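Local coordinates for F5/8 type C domain protein (PDB 7JRM), which probably binds mucin glycans through a CBM51 carbohydrate-binding module, as part of the O-glycopeptidase ZmpB, at residues A[150-155]-A[162-167]; A[180-185]-A[206-211]. One frame throughout, in Å; residues are numbered along the deposited sequence.

Both contacts lie in the NPCBM/NEW2 part of the chain, their centres about 7 Å apart, and both reach the same calcium ion. Contact 1 is core. It packs strand 145-152 of one sheet on strand 163-170 of the other, almost wholly through apolar side chains and one phenyl ring. Contact 2 is at the surface. It ties the end of strand 173-182 to the calcium loop 206-211 by a salt bridge and a small apolar touch. Strands 163-170 and 173-182 are sheet neighbours, and a probable backbone hydrogen bond between Val164 and Met181 joins the two contacts. Ser163 brings the metal to contact 1, while Val206, Asp208 and Gly210 bring it to contact 2.

Contact 1. Residues A[150-155]-A[162-167]; sequences VGIDRH and SSVKFK. With CA (calcium ion), chain B.
Val150 faces Phe166 where strands 150-152 and 163-167 run nearly antiparallel, at 170°, with their axes 7.6 Å apart at the closest point. Phe166 lays its ring on Val150. The CB of Val150 sits 3.4 Å from the centroid of the Phe166 ring and only 5° off the ring normal, a CH-pi contact over the face. Val150 CG1 reaches Phe166 CD2 at 3.5 Å. The far end of the ring reaches the next residue, Phe166 CZ coming obliquely to 3.3 Å from Gly151 N. Trp218 meets the same ring edge-to-face. The strands belong to two different sheets and come close together, and Gly151 has no side chain where the ring reaches it. This layering is consistent with the beta-sandwich of a CBM51-type module. Val150 is hydrogen-bonded through its backbone to Lys188, and Val164 to Met181. Further along, Ile152 bridges the layers. Its CG1 branch stands anti to the carbonyl carbon (chi1 -65°), and the second torsion then turns Ile152 CD1 to 3.6 Å from Val164 CG2. Ile152 CG2 lies against Ser162 CB at 4.0 Å. Ser163 turns the other way, to the calcium ion. Ser163 O binds the calcium ion at 2.4 Å. Ser163 OG, placed between backbone N and carbonyl carbon, reaches the same calcium ion at a longer 2.9 Å.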
# COMPACT_ATOMS: atom_id res chain seq x y z
N VAL A 150 -8.72 33.69 -12.44
CA VAL A 150 -8.76 35.13 -12.66
C VAL A 150 -10.21 35.60 -12.67
O VAL A 150 -11.13 34.84 -12.97
CB VAL A 150 -8.05 35.54 -13.97
CG1 VAL A 150 -6.56 35.28 -13.88
CG2 VAL A 150 -8.66 34.82 -15.16
N GLY A 151 -10.40 36.87 -12.32
CA GLY A 151 -11.73 37.44 -12.31
C GLY A 151 -11.73 38.77 -11.58
O GLY A 151 -10.73 39.21 -11.01
N ILE A 152 -12.90 39.40 -11.61
CA ILE A 152 -13.11 40.66 -10.90
C ILE A 152 -13.37 40.36 -9.43
O ILE A 152 -14.21 39.51 -9.10
CB ILE A 152 -14.28 41.44 -11.52
CG1 ILE A 152 -13.94 41.87 -12.95
CG2 ILE A 152 -14.63 42.66 -10.67
CD1 ILE A 152 -13.09 43.12 -13.04
N ASP A 153 -12.65 41.04 -8.55
CA ASP A 153 -12.83 40.83 -7.11
C ASP A 153 -14.25 41.23 -6.70
O ASP A 153 -14.82 42.19 -7.23
CB ASP A 153 -11.80 41.64 -6.32
CG ASP A 153 -11.84 41.34 -4.84
OD1 ASP A 153 -11.43 40.23 -4.43
OD2 ASP A 153 -12.28 42.21 -4.07
N ARG A 154 -14.81 40.49 -5.75
CA ARG A 154 -16.20 40.68 -5.36
C ARG A 154 -16.43 41.94 -4.55
O ARG A 154 -17.59 42.30 -4.31
CB ARG A 154 -16.69 39.46 -4.57
CG ARG A 154 -16.83 38.19 -5.40
CD ARG A 154 -17.49 38.48 -6.74
NE ARG A 154 -18.90 38.84 -6.59
CZ ARG A 154 -19.72 39.04 -7.62
NH1 ARG A 154 -20.99 39.37 -7.40
NH2 ARG A 154 -19.28 38.92 -8.86
N HIS A 155 -15.37 42.64 -4.12
CA HIS A 155 -15.54 43.86 -3.35
C HIS A 155 -16.19 44.97 -4.17
O HIS A 155 -16.79 45.89 -3.59
CB HIS A 155 -14.19 44.33 -2.80
CG HIS A 155 -14.25 45.66 -2.11
ND1 HIS A 155 -14.61 45.79 -0.79
CD2 HIS A 155 -13.97 46.91 -2.55
CE1 HIS A 155 -14.57 47.06 -0.44
NE2 HIS A 155 -14.18 47.76 -1.50
N SER A 162 -16.95 47.72 -13.60
CA SER A 162 -15.71 46.96 -13.50
C SER A 162 -15.53 46.06 -14.72
O SER A 162 -16.45 45.34 -15.12
CB SER A 162 -15.71 46.13 -12.22
OG SER A 162 -15.46 46.94 -11.09
N SER A 163 -14.33 46.11 -15.31
CA SER A 163 -14.02 45.32 -16.51
C SER A 163 -12.51 45.28 -16.75
O SER A 163 -11.86 46.33 -16.81
CB SER A 163 -14.73 45.90 -17.73
OG SER A 163 -14.36 47.25 -17.94
N VAL A 164 -11.95 44.08 -16.90
CA VAL A 164 -10.52 43.90 -17.12
C VAL A 164 -10.31 42.80 -18.15
O VAL A 164 -11.26 42.14 -18.60
CB VAL A 164 -9.76 43.56 -15.82
CG1 VAL A 164 -9.81 44.71 -14.84
CG2 VAL A 164 -10.31 42.29 -15.20
N LYS A 165 -9.05 42.61 -18.54
CA LYS A 165 -8.64 41.48 -19.35
C LYS A 165 -7.31 40.97 -18.82
O LYS A 165 -6.37 41.76 -18.65
CB LYS A 165 -8.51 41.85 -20.83
CG LYS A 165 -8.19 40.68 -21.74
CD LYS A 165 -7.75 41.13 -23.12
CE LYS A 165 -8.68 42.19 -23.68
NZ LYS A 165 -7.92 43.26 -24.39
N PHE A 166 -7.23 39.68 -18.55
CA PHE A 166 -6.01 39.08 -18.03
C PHE A 166 -5.17 38.53 -19.17
O PHE A 166 -5.68 37.90 -20.09
CB PHE A 166 -6.34 37.96 -17.04
CG PHE A 166 -7.08 38.42 -15.82
CD1 PHE A 166 -8.46 38.56 -15.84
CD2 PHE A 166 -6.40 38.72 -14.65
CE1 PHE A 166 -9.14 38.99 -14.72
CE2 PHE A 166 -7.08 39.15 -13.53
CZ PHE A 166 -8.45 39.28 -13.57
N LYS A 167 -3.86 38.80 -19.10
CA LYS A 167 -2.91 38.33 -20.09
C LYS A 167 -1.68 37.78 -19.38
O LYS A 167 -1.27 38.29 -18.34
CB LYS A 167 -2.50 39.44 -21.06
CG LYS A 167 -3.67 40.11 -21.77
CD LYS A 167 -3.20 41.22 -22.70
CE LYS A 167 -4.29 42.26 -22.91
NZ LYS A 167 -3.79 43.43 -23.69
CA CA B . -12.12 48.69 -16.88
O HOH W 1 -13.66 49.99 -15.56

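Contact 2. Residues A[180-185]-A[206-211]. With CA (calcium ion), chain B.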
# COMPACT_ATOMS: atom_id res chain seq x y z
N VAL A 180 -12.89 40.06 -22.19
CA VAL A 180 -13.17 41.13 -21.24
C VAL A 180 -14.06 40.57 -20.14
O VAL A 180 -15.18 40.12 -20.39
CB VAL A 180 -13.83 42.33 -21.93
CG1 VAL A 180 -14.50 43.23 -20.91
CG2 VAL A 180 -12.79 43.11 -22.74
N MET A 181 -13.55 40.59 -18.91
CA MET A 181 -14.26 40.03 -17.76
C MET A 181 -14.93 41.15 -16.99
O MET A 181 -14.30 42.16 -16.67
CB MET A 181 -13.30 39.25 -16.86
CG MET A 181 -12.99 37.85 -17.36
SD MET A 181 -12.00 36.89 -16.20
CE MET A 181 -13.30 36.11 -15.24
N ARG A 182 -16.21 40.96 -16.68
CA ARG A 182 -17.01 41.94 -15.97
C ARG A 182 -17.37 41.41 -14.59
O ARG A 182 -16.89 40.36 -14.16
CB ARG A 182 -18.25 42.30 -16.80
CG ARG A 182 -17.94 42.46 -18.28
CD ARG A 182 -19.07 43.16 -19.03
NE ARG A 182 -18.62 43.68 -20.31
CZ ARG A 182 -18.07 44.88 -20.49
NH1 ARG A 182 -17.90 45.69 -19.45
NH2 ARG A 182 -17.69 45.27 -21.69
N ILE A 183 -18.23 42.15 -13.88
CA ILE A 183 -18.57 41.80 -12.50
C ILE A 183 -19.23 40.43 -12.45
O ILE A 183 -18.89 39.59 -11.60
CB ILE A 183 -19.46 42.89 -11.88
CG1 ILE A 183 -18.64 44.16 -11.61
CG2 ILE A 183 -20.10 42.39 -10.59
CD1 ILE A 183 -19.48 45.35 -11.23
N ASP A 184 -20.18 40.18 -13.34
CA ASP A 184 -20.93 38.93 -13.34
C ASP A 184 -20.30 37.85 -14.20
O ASP A 184 -20.95 36.83 -14.47
CB ASP A 184 -22.37 39.19 -13.79
CG ASP A 184 -22.46 39.79 -15.18
OD1 ASP A 184 -21.44 40.32 -15.67
OD2 ASP A 184 -23.55 39.72 -15.79
N THR A 185 -19.05 38.03 -14.63
CA THR A 185 -18.36 36.99 -15.39
C THR A 185 -17.77 35.97 -14.43
O THR A 185 -16.94 36.33 -13.59
CB THR A 185 -17.26 37.59 -16.25
OG1 THR A 185 -17.80 38.64 -17.06
CG2 THR A 185 -16.65 36.52 -17.15
N VAL A 206 -7.14 47.25 -18.97
CA VAL A 206 -8.24 48.06 -18.46
C VAL A 206 -9.57 47.82 -19.16
O VAL A 206 -10.61 48.23 -18.63
CB VAL A 206 -7.88 49.56 -18.55
CG1 VAL A 206 -6.62 49.85 -17.74
CG2 VAL A 206 -7.70 49.97 -20.00
N ALA A 207 -9.57 47.17 -20.33
CA ALA A 207 -10.79 46.91 -21.11
C ALA A 207 -11.48 48.26 -21.35
O ALA A 207 -10.83 49.21 -21.80
CB ALA A 207 -11.63 45.85 -20.42
N ASP A 208 -12.78 48.39 -21.06
CA ASP A 208 -13.49 49.64 -21.25
C ASP A 208 -13.59 50.40 -19.92
O ASP A 208 -13.25 49.89 -18.86
CB ASP A 208 -14.88 49.40 -21.84
CG ASP A 208 -15.68 48.35 -21.08
OD1 ASP A 208 -16.48 47.64 -21.73
OD2 ASP A 208 -15.52 48.23 -19.85
N ASN A 209 -14.08 51.64 -20.02
CA ASN A 209 -14.30 52.51 -18.86
C ASN A 209 -13.02 52.79 -18.09
O ASN A 209 -13.06 53.07 -16.89
CB ASN A 209 -15.37 51.93 -17.93
CG ASN A 209 -16.78 52.20 -18.40
OD1 ASN A 209 -17.51 51.29 -18.80
ND2 ASN A 209 -17.18 53.47 -18.37
N GLY A 210 -11.88 52.72 -18.76
CA GLY A 210 -10.62 52.93 -18.07
C GLY A 210 -10.38 51.86 -17.02
O GLY A 210 -10.81 50.71 -17.15
N ASN A 211 -9.70 52.26 -15.95
CA ASN A 211 -9.39 51.36 -14.84
C ASN A 211 -10.36 51.51 -13.67
O ASN A 211 -10.05 51.06 -12.57
CB ASN A 211 -7.95 51.58 -14.38
CG ASN A 211 -7.74 52.94 -13.72
OD1 ASN A 211 -8.58 53.83 -13.83
ND2 ASN A 211 -6.62 53.09 -13.03
CA CA B . -12.12 48.69 -16.88
O HOH W 1 -13.66 49.99 -15.56
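The calcium-binding loop 206-211 meets the end of strand 173-182 here, joined chiefly by the Arg182-Asp208 salt bridge. Arg182 reaches out with its chain extended from CG to NE. Arg182 NH2 gives a nearly straight bond to Asp208 OD1 at 2.7 Å, with an N-H...O angle of 169°. The oxygen lies in the guanidinium plane and is met on its syn side. Arg182 NH1 adds a weak bond to Asp208 OD1, at 3.3 Å and 129°. The two flat groups are nearly coplanar, 27° apart, although the side chains cross at about a right angle. Val180 CG1 lies over one face of the guanidinium, offset toward the rim. Beside this salt bridge, Val180 CG2 touches Ala207 CB at 3.8 Å. The base of the arginine is also held. A type I turn runs from Arg182 to Thr185, and Arg182 N bonds to Thr185 OG1 at 2.8 Å. The loop itself wraps the calcium ion with backbone carbonyls: Val206 O at 2.4 Å, Asp208 O at 2.6 Å and Gly210 O at 2.4 Å. Asp208 meets the metal through its carbonyl and Arg182 through OD1, while OD2 has a partner elsewhere. Ser163, Asp214 and a water also bind the ion, which has eight ligand atoms in all. The loop leaves strand 199-205 and leads to strand 215-224. Ala207 and Arg182 both touch Ser163 on strand 163-170, which lies between strands 199-205 and 173-182 in the sheet.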